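Local coordinates for lipoprotein (Mycoplasma mycoides subsp. capri, PDB 7ADK), which is probably a PA-clan peptidase of the mycoplasma immunoglobulin protease type, thought to cleave host antibodies, at residues N627-L632 against R764-K769. Residues are numbered along the deposited sequence; the frame is centred on the assembly and turned at random.
Sequences NDLDSL and RTKDNK
Leu632 and Arg764 form a hydrogen-bonded antiparallel pair, a single beta bridge that joins Leu632, at the end of segment 627-632, to the end of strand 761-765, just before this strand turns through a G1-bulge hairpin into strand 769-778, in a chain whose family is consistent with a PA-clan peptidase. Leu632 N donates to Arg764 O at 2.8 Å, nearly straight at 170° though from above the carbonyl plane, and Arg764 N returns the bond to Leu632 O within that carbonyl's plane. One residue on, a side chain takes over: Thr765 OG1, anti to its own backbone N (chi1 -160°), gives its proton to Asp630 O at 2.6 Å. Weaker CA-H contacts, from Thr765 CA to Asp630 O and from Ser631 CA to Arg764 O, accompany these bonds. Within the hairpin, Thr765 O accepts from both Lys769 N and, weakly, Asn768 N, and Arg764 reaches along the turn with an extended chain, so that NH1 meets Asn768 OD1 in the guanidinium plane. Asp630 turns its carboxylate to Arg274 and Lys693, its salt-bridge partners; across the contact OD2 meets the methylene CG of Lys766 at 3.4 Å, while Lys766 NZ stays 5.4 Å from OD2. The middle of this lysine, bent at chi3 (56°), also runs beside Asp628 O and crosses Leu629 at about a right angle. Leu629 crosses Thr765 obliquely, with CB, CG and CD2 all beside OG1. Leu632, pointing toward the hairpin, slides its CD2 methyl against the Thr765-Lys766 peptide, with CD2 3.6 Å from Thr765 C and 3.8 Å from Lys766 N.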
ATOM      1  N   ASN B 627      -4.533  -4.969 -33.387  1.00 83.37           N
ATOM      2  CA  ASN B 627      -3.342  -4.928 -34.232  1.00 83.37           C
ATOM      3  C   ASN B 627      -2.526  -3.634 -34.106  1.00 83.37           C
ATOM      4  O   ASN B 627      -1.525  -3.483 -34.805  1.00 83.37           O
ATOM      5  CB  ASN B 627      -3.746  -5.206 -35.688  1.00 83.37           C
ATOM      6  CG  ASN B 627      -4.726  -6.352 -35.833  1.00 83.37           C
ATOM      7  OD1 ASN B 627      -5.898  -6.223 -35.512  1.00 83.37           O
ATOM      8  ND2 ASN B 627      -4.297  -7.495 -36.284  1.00 83.37           N
ATOM      9  N   ASP B 628      -2.929  -2.701 -33.238  1.00 74.43           N
ATOM     10  CA  ASP B 628      -2.058  -1.600 -32.839  1.00 74.43           C
ATOM     11  C   ASP B 628      -0.800  -2.160 -32.155  1.00 74.43           C
ATOM     12  O   ASP B 628      -0.892  -3.090 -31.352  1.00 74.43           O
ATOM     13  CB  ASP B 628      -2.771  -0.630 -31.886  1.00 74.43           C
ATOM     14  CG  ASP B 628      -3.890   0.219 -32.478  1.00 74.43           C
ATOM     15  OD1 ASP B 628      -3.916   0.444 -33.699  1.00 74.43           O
ATOM     16  OD2 ASP B 628      -4.743   0.708 -31.711  1.00 74.43           O
ATOM     17  N   LEU B 629       0.363  -1.577 -32.424  1.00 71.87           N
ATOM     18  CA  LEU B 629       1.518  -1.727 -31.557  1.00 71.87           C
ATOM     19  C   LEU B 629       1.266  -1.000 -30.236  1.00 71.87           C
ATOM     20  O   LEU B 629       0.508  -0.043 -30.149  1.00 71.87           O
ATOM     21  CB  LEU B 629       2.804  -1.260 -32.252  1.00 71.87           C
ATOM     22  CG  LEU B 629       3.614  -2.412 -32.858  1.00 71.87           C
ATOM     23  CD1 LEU B 629       2.883  -3.127 -33.981  1.00 71.87           C
ATOM     24  CD2 LEU B 629       4.944  -1.915 -33.383  1.00 71.87           C
ATOM     25  N   ASP B 630       1.887  -1.565 -29.219  1.00 69.12           N
ATOM     26  CA  ASP B 630       1.735  -1.275 -27.808  1.00 69.12           C
ATOM     27  C   ASP B 630       3.033  -0.680 -27.299  1.00 69.12           C
ATOM     28  O   ASP B 630       4.104  -1.070 -27.745  1.00 69.12           O
ATOM     29  CB  ASP B 630       1.503  -2.591 -27.066  1.00 69.12           C
ATOM     30  CG  ASP B 630       0.147  -3.224 -27.331  1.00 69.12           C
ATOM     31  OD1 ASP B 630      -0.864  -2.530 -27.130  1.00 69.12           O
ATOM     32  OD2 ASP B 630       0.064  -4.438 -27.624  1.00 69.12           O
ATOM     33  N   SER B 631       2.983   0.194 -26.313  1.00 62.75           N
ATOM     34  CA  SER B 631       4.143   0.426 -25.469  1.00 62.75           C
ATOM     35  C   SER B 631       3.977  -0.361 -24.174  1.00 62.75           C
ATOM     36  O   SER B 631       2.979  -0.234 -23.464  1.00 62.75           O
ATOM     37  CB  SER B 631       4.373   1.910 -25.222  1.00 62.75           C
ATOM     38  OG  SER B 631       4.598   2.622 -26.423  1.00 62.75           O
ATOM     39  N   LEU B 632       4.965  -1.174 -23.838  1.00 60.52           N
ATOM     40  CA  LEU B 632       5.039  -1.941 -22.599  1.00 60.52           C
ATOM     41  C   LEU B 632       6.069  -1.302 -21.692  1.00 60.52           C
ATOM     42  O   LEU B 632       7.219  -1.146 -22.084  1.00 60.52           O
ATOM     43  CB  LEU B 632       5.425  -3.411 -22.848  1.00 60.52           C
ATOM     44  CG  LEU B 632       4.453  -4.308 -23.617  1.00 60.52           C
ATOM     45  CD1 LEU B 632       3.041  -4.091 -23.140  1.00 60.52           C
ATOM     46  CD2 LEU B 632       4.521  -4.147 -25.126  1.00 60.52           C
ATOM     47  N   ARG B 764       9.044  -0.870 -24.251  1.00 59.01           N
ATOM     48  CA  ARG B 764       9.126  -1.904 -25.286  1.00 59.01           C
ATOM     49  C   ARG B 764       7.891  -1.920 -26.142  1.00 59.01           C
ATOM     50  O   ARG B 764       6.912  -1.275 -25.827  1.00 59.01           O
ATOM     51  CB  ARG B 764       9.307  -3.289 -24.666  1.00 59.01           C
ATOM     52  CG  ARG B 764      10.352  -3.278 -23.576  1.00 59.01           C
ATOM     53  CD  ARG B 764      10.717  -4.686 -23.184  1.00 59.01           C
ATOM     54  NE  ARG B 764      11.609  -4.638 -22.033  1.00 59.01           N
ATOM     55  CZ  ARG B 764      12.346  -5.594 -21.556  1.00 59.01           C
ATOM     56  NH1 ARG B 764      12.322  -6.783 -22.028  1.00 59.01           N
ATOM     57  NH2 ARG B 764      13.128  -5.334 -20.574  1.00 59.01           N
ATOM     58  N   THR B 765       7.914  -2.710 -27.191  1.00 64.93           N
ATOM     59  CA  THR B 765       6.719  -3.036 -27.967  1.00 64.93           C
ATOM     60  C   THR B 765       6.538  -4.539 -28.142  1.00 64.93           C
ATOM     61  O   THR B 765       7.391  -5.323 -27.735  1.00 64.93           O
ATOM     62  CB  THR B 765       6.661  -2.223 -29.252  1.00 64.93           C
ATOM     63  OG1 THR B 765       5.341  -2.209 -29.724  1.00 64.93           O
ATOM     64  CG2 THR B 765       7.570  -2.735 -30.342  1.00 64.93           C
ATOM     65  N   LYS B 766       5.385  -4.925 -28.698  1.00 71.96           N
ATOM     66  CA  LYS B 766       4.679  -6.215 -28.584  1.00 71.96           C
ATOM     67  C   LYS B 766       5.519  -7.486 -28.526  1.00 71.96           C
ATOM     68  O   LYS B 766       5.221  -8.351 -27.705  1.00 71.96           O
ATOM     69  CB  LYS B 766       3.733  -6.365 -29.777  1.00 71.96           C
ATOM     70  CG  LYS B 766       2.529  -5.423 -29.736  1.00 71.96           C
ATOM     71  CD  LYS B 766       1.603  -5.599 -30.943  1.00 71.96           C
ATOM     72  CE  LYS B 766       1.087  -7.032 -31.140  1.00 71.96           C
ATOM     73  NZ  LYS B 766       0.181  -7.154 -32.300  1.00 71.96           N
ATOM     74  N   ASP B 767       6.514  -7.639 -29.396  1.00 70.35           N
ATOM     75  CA  ASP B 767       7.292  -8.879 -29.510  1.00 70.35           C
ATOM     76  C   ASP B 767       8.619  -8.834 -28.738  1.00 70.35           C
ATOM     77  O   ASP B 767       9.605  -9.464 -29.127  1.00 70.35           O
ATOM     78  CB  ASP B 767       7.433  -9.309 -30.970  1.00 70.35           C
ATOM     79  CG  ASP B 767       8.381  -8.446 -31.796  1.00 70.35           C
ATOM     80  OD1 ASP B 767       8.192  -7.214 -31.861  1.00 70.35           O
ATOM     81  OD2 ASP B 767       9.314  -9.010 -32.421  1.00 70.35           O
ATOM     82  N   ASN B 768       8.642  -8.085 -27.635  1.00 68.14           N
ATOM     83  CA  ASN B 768       9.804  -7.848 -26.785  1.00 68.14           C
ATOM     84  C   ASN B 768      10.923  -7.079 -27.509  1.00 68.14           C
ATOM     85  O   ASN B 768      12.102  -7.437 -27.451  1.00 68.14           O
ATOM     86  CB  ASN B 768      10.221  -9.148 -26.067  1.00 68.14           C
ATOM     87  CG  ASN B 768      10.929  -8.925 -24.759  1.00 68.14           C
ATOM     88  OD1 ASN B 768      10.919  -7.843 -24.195  1.00 68.14           O
ATOM     89  ND2 ASN B 768      11.560  -9.927 -24.205  1.00 68.14           N
ATOM     90  N   LYS B 769      10.536  -6.013 -28.222  1.00 67.03           N
ATOM     91  CA  LYS B 769      11.449  -5.064 -28.879  1.00 67.03           C
ATOM     92  C   LYS B 769      11.617  -3.804 -28.033  1.00 67.03           C
ATOM     93  O   LYS B 769      10.680  -3.036 -27.861  1.00 67.03           O
ATOM     94  CB  LYS B 769      10.935  -4.696 -30.276  1.00 67.03           C
ATOM     95  CG  LYS B 769      11.365  -5.682 -31.359  1.00 67.03           C
ATOM     96  CD  LYS B 769      10.899  -5.206 -32.739  1.00 67.03           C
ATOM     97  CE  LYS B 769      11.357  -6.118 -33.880  1.00 67.03           C
ATOM     98  NZ  LYS B 769      10.379  -7.174 -34.198  1.00 67.03           N
TER